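Local coordinates for 50S ribosomal protein L16 arginine hydroxylase (Escherichia coli, PDB 4CCL) that is a growth-regulating oxygenase that catalyses the iron- and 2-oxoglutarate-dependent 3-hydroxylation of an arginine in ribosomal protein uL16, at the interface of chains A and B. Numbering follows the deposited sequence. Chains: chain A/B, 50S ribosomal protein L16 arginine hydroxylase.

The interface of chains A and B. Residues chain A 17-18, 104, 106-107, 204; chain B 228, 230, 233, 246.
A:Trp106 and B:Tyr228 meet edge to face at the apolar centre of this patch of the homodimer interface. The rim of the indole's six-membered ring points at one face of the phenol ring, with CH2 of A:Trp106 3.6 Å from CE1 of B:Tyr228. The two ring planes are 67° apart. Beside the indole, on the same side of the phenol ring, CD of A:Arg107 lies 4.0 Å from CE1 of B:Tyr228. CG of A:Arg107 also covers the centre of one indole face, within chain A, while B:Tyr228 meets the ring at its edge. CB of A:Ala204 rests against the backbone carbonyl of B:Tyr228. A second apolar spot lies further out, where B:Val233 spreads its two methyls. CG1 of B:Val233 touches CD1 of A:Trp17 at 3.4 Å, and CG2 lies loosely beside CG and CD of A:Pro104.

Between the two spots A:Arg107 grips the carboxylate of B:Asp230 side-on, in a salt bridge. NE of A:Arg107 reaches OD2 of B:Asp230 at 2.9 Å, on its syn side but tilted from the carboxylate plane. NH2 of A:Arg107 reaches the syn lone pair of OD1 of B:Asp230, also at 2.9 Å. The arginine chain bends at chi2 (-91°) and chi3 (-75°), which brings this edge of the guanidinium round to the acid. An alanine in place of A:Arg107 would probably leave the B:Asp230 carboxylate without its charged mate and one face of the A:Trp106 indole without the methylene over it.

At the rim, NE1 of A:Trp106 donates to OE2 of B:Glu246 at 3.1 Å, from above the carboxylate plane. OE1 of A:Gln18 accepts the backbone N-H of B:Asp230 at 3.1 Å. The amide NE2 of A:Gln18 is linked through a water to the carbonyl O of B:Tyr228.

In chain A the contact uses loops, with A:Trp106 and A:Arg107 just before strand 108-116. Chain B supplies the stretch after helix 207-220 and the start of helix 244-258. The two-fold axis repeats the contact with the chains exchanged.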
ATOM      1  N   TRP A  17     -21.875 -24.050  -7.382  1.00 53.39           N
ATOM      2  CA  TRP A  17     -20.649 -23.256  -7.391  1.00 60.13           C
ATOM      3  C   TRP A  17     -20.724 -22.065  -6.445  1.00 60.20           C
ATOM      4  O   TRP A  17     -21.660 -21.265  -6.503  1.00 61.10           O
ATOM      5  CB  TRP A  17     -20.366 -22.755  -8.807  1.00 51.65           C
ATOM      6  CG  TRP A  17     -19.261 -21.766  -8.875  1.00 56.04           C
ATOM      7  CD1 TRP A  17     -19.377 -20.413  -8.986  1.00 50.40           C
ATOM      8  CD2 TRP A  17     -17.860 -22.049  -8.832  1.00 50.25           C
ATOM      9  NE1 TRP A  17     -18.133 -19.833  -9.022  1.00 61.41           N
ATOM     10  CE2 TRP A  17     -17.184 -20.817  -8.926  1.00 49.63           C
ATOM     11  CE3 TRP A  17     -17.110 -23.224  -8.723  1.00 50.48           C
ATOM     12  CZ2 TRP A  17     -15.797 -20.725  -8.915  1.00 49.26           C
ATOM     13  CZ3 TRP A  17     -15.732 -23.131  -8.713  1.00 53.85           C
ATOM     14  CH2 TRP A  17     -15.090 -21.890  -8.809  1.00 54.70           C
ATOM     15  N   GLN A  18     -19.726 -21.978  -5.567  1.00 51.97           N
ATOM     16  CA  GLN A  18     -19.641 -20.930  -4.553  1.00 55.63           C
ATOM     17  C   GLN A  18     -20.851 -20.892  -3.620  1.00 61.92           C
ATOM     18  O   GLN A  18     -21.165 -19.852  -3.040  1.00 65.09           O
ATOM     19  CB  GLN A  18     -19.418 -19.565  -5.206  1.00 51.46           C
ATOM     20  CG  GLN A  18     -17.999 -19.339  -5.684  1.00 56.40           C
ATOM     21  CD  GLN A  18     -17.195 -18.501  -4.712  1.00 58.88           C
ATOM     22  OE1 GLN A  18     -17.602 -17.400  -4.345  1.00 60.95           O
ATOM     23  NE2 GLN A  18     -16.055 -19.024  -4.278  1.00 55.77           N
ATOM     24  N   PRO A 104     -13.931 -19.670 -15.435  1.00 59.16           N
ATOM     25  CA  PRO A 104     -12.977 -18.662 -15.919  1.00 53.07           C
ATOM     26  C   PRO A 104     -11.505 -18.966 -15.616  1.00 54.89           C
ATOM     27  O   PRO A 104     -11.163 -19.395 -14.513  1.00 59.14           O
ATOM     28  CB  PRO A 104     -13.416 -17.391 -15.185  1.00 57.90           C
ATOM     29  CG  PRO A 104     -14.182 -17.884 -13.988  1.00 57.93           C
ATOM     30  CD  PRO A 104     -14.894 -19.094 -14.480  1.00 53.72           C
ATOM     31  N   TRP A 106      -9.169 -16.868 -15.170  1.00 51.46           N
ATOM     32  CA  TRP A 106      -8.621 -15.946 -14.179  1.00 61.35           C
ATOM     33  C   TRP A 106      -8.896 -16.383 -12.737  1.00 62.33           C
ATOM     34  O   TRP A 106      -8.158 -16.021 -11.820  1.00 66.41           O
ATOM     35  CB  TRP A 106      -9.072 -14.499 -14.439  1.00 59.01           C
ATOM     36  CG  TRP A 106     -10.429 -14.119 -13.913  1.00 55.99           C
ATOM     37  CD1 TRP A 106     -11.626 -14.233 -14.562  1.00 56.00           C
ATOM     38  CD2 TRP A 106     -10.720 -13.522 -12.642  1.00 55.29           C
ATOM     39  NE1 TRP A 106     -12.643 -13.760 -13.769  1.00 50.36           N
ATOM     40  CE2 TRP A 106     -12.112 -13.316 -12.585  1.00 63.34           C
ATOM     41  CE3 TRP A 106      -9.937 -13.149 -11.544  1.00 53.13           C
ATOM     42  CZ2 TRP A 106     -12.741 -12.756 -11.473  1.00 63.12           C
ATOM     43  CZ3 TRP A 106     -10.563 -12.591 -10.442  1.00 57.75           C
ATOM     44  CH2 TRP A 106     -11.950 -12.402 -10.414  1.00 61.48           C
ATOM     45  N   ARG A 107      -9.951 -17.168 -12.542  1.00 65.92           N
ATOM     46  CA  ARG A 107     -10.267 -17.692 -11.216  1.00 49.89           C
ATOM     47  C   ARG A 107      -9.596 -19.029 -10.897  1.00 56.31           C
ATOM     48  O   ARG A 107      -9.522 -19.423  -9.735  1.00 52.15           O
ATOM     49  CB  ARG A 107     -11.780 -17.819 -11.047  1.00 49.12           C
ATOM     50  CG  ARG A 107     -12.502 -16.489 -10.987  1.00 53.61           C
ATOM     51  CD  ARG A 107     -12.625 -15.987  -9.561  1.00 50.70           C
ATOM     52  NE  ARG A 107     -13.636 -16.719  -8.800  1.00 48.66           N
ATOM     53  CZ  ARG A 107     -13.363 -17.621  -7.861  1.00 52.32           C
ATOM     54  NH1 ARG A 107     -12.105 -17.906  -7.556  1.00 54.47           N
ATOM     55  NH2 ARG A 107     -14.348 -18.234  -7.220  1.00 55.20           N
ATOM     56  N   ALA A 204      -9.008 -16.289  -5.551  1.00 67.36           N
ATOM     57  CA  ALA A 204      -9.691 -15.007  -5.546  1.00 60.64           C
ATOM     58  C   ALA A 204      -8.936 -14.011  -4.678  1.00 59.87           C
ATOM     59  O   ALA A 204      -8.432 -14.359  -3.609  1.00 60.80           O
ATOM     60  CB  ALA A 204     -11.119 -15.170  -5.056  1.00 76.80           C
TER
ATOM     61  N   TYR B 228     -13.310 -11.914  -3.022  1.00 68.25           N
ATOM     62  CA  TYR B 228     -14.167 -11.845  -4.198  1.00 67.43           C
ATOM     63  C   TYR B 228     -14.951 -13.148  -4.301  1.00 63.02           C
ATOM     64  O   TYR B 228     -14.396 -14.227  -4.089  1.00 55.43           O
ATOM     65  CB  TYR B 228     -13.314 -11.629  -5.454  1.00 67.17           C
ATOM     66  CG  TYR B 228     -14.080 -11.677  -6.764  1.00 66.62           C
ATOM     67  CD1 TYR B 228     -14.303 -12.884  -7.422  1.00 60.08           C
ATOM     68  CD2 TYR B 228     -14.561 -10.513  -7.351  1.00 61.44           C
ATOM     69  CE1 TYR B 228     -14.997 -12.930  -8.616  1.00 58.10           C
ATOM     70  CE2 TYR B 228     -15.255 -10.550  -8.550  1.00 58.68           C
ATOM     71  CZ  TYR B 228     -15.469 -11.762  -9.176  1.00 59.00           C
ATOM     72  OH  TYR B 228     -16.157 -11.807 -10.367  1.00 62.15           O
ATOM     73  N   ASP B 230     -18.228 -15.273  -6.566  1.00 63.99           N
ATOM     74  CA  ASP B 230     -19.032 -15.301  -7.784  1.00 65.64           C
ATOM     75  C   ASP B 230     -19.908 -16.550  -7.923  1.00 64.79           C
ATOM     76  O   ASP B 230     -19.675 -17.374  -8.803  1.00 65.61           O
ATOM     77  CB  ASP B 230     -18.124 -15.152  -9.007  1.00 66.09           C
ATOM     78  CG  ASP B 230     -16.948 -16.112  -8.980  1.00 66.66           C
ATOM     79  OD1 ASP B 230     -16.789 -16.834  -7.972  1.00 64.17           O
ATOM     80  OD2 ASP B 230     -16.174 -16.134  -9.960  1.00 66.85           O
ATOM     81  N   VAL B 233     -21.440 -16.531 -11.266  1.00 79.27           N
ATOM     82  CA  VAL B 233     -20.346 -16.178 -12.171  1.00 73.41           C
ATOM     83  C   VAL B 233     -20.740 -16.258 -13.641  1.00 68.25           C
ATOM     84  O   VAL B 233     -21.250 -17.276 -14.112  1.00 68.94           O
ATOM     85  CB  VAL B 233     -19.124 -17.117 -11.936  1.00 65.93           C
ATOM     86  CG1 VAL B 233     -19.557 -18.583 -11.871  1.00 61.80           C
ATOM     87  CG2 VAL B 233     -18.056 -16.920 -13.002  1.00 59.51           C
ATOM     88  N   GLU B 246     -16.859  -8.057 -13.807  1.00 60.27           N
ATOM     89  CA  GLU B 246     -15.955  -8.609 -12.806  1.00 61.79           C
ATOM     90  C   GLU B 246     -14.960  -7.557 -12.318  1.00 64.97           C
ATOM     91  O   GLU B 246     -14.708  -7.440 -11.115  1.00 72.14           O
ATOM     92  CB  GLU B 246     -15.235  -9.837 -13.364  1.00 59.45           C
ATOM     93  CG  GLU B 246     -16.192 -10.856 -13.966  1.00 70.23           C
ATOM     94  CD  GLU B 246     -15.507 -12.133 -14.405  1.00 72.23           C
ATOM     95  OE1 GLU B 246     -14.837 -12.122 -15.459  1.00 76.95           O
ATOM     96  OE2 GLU B 246     -15.650 -13.155 -13.700  1.00 71.25           O
TER
HETATM   97  O   HOH W   1     -14.319 -16.792  -2.794  1.00 56.40           O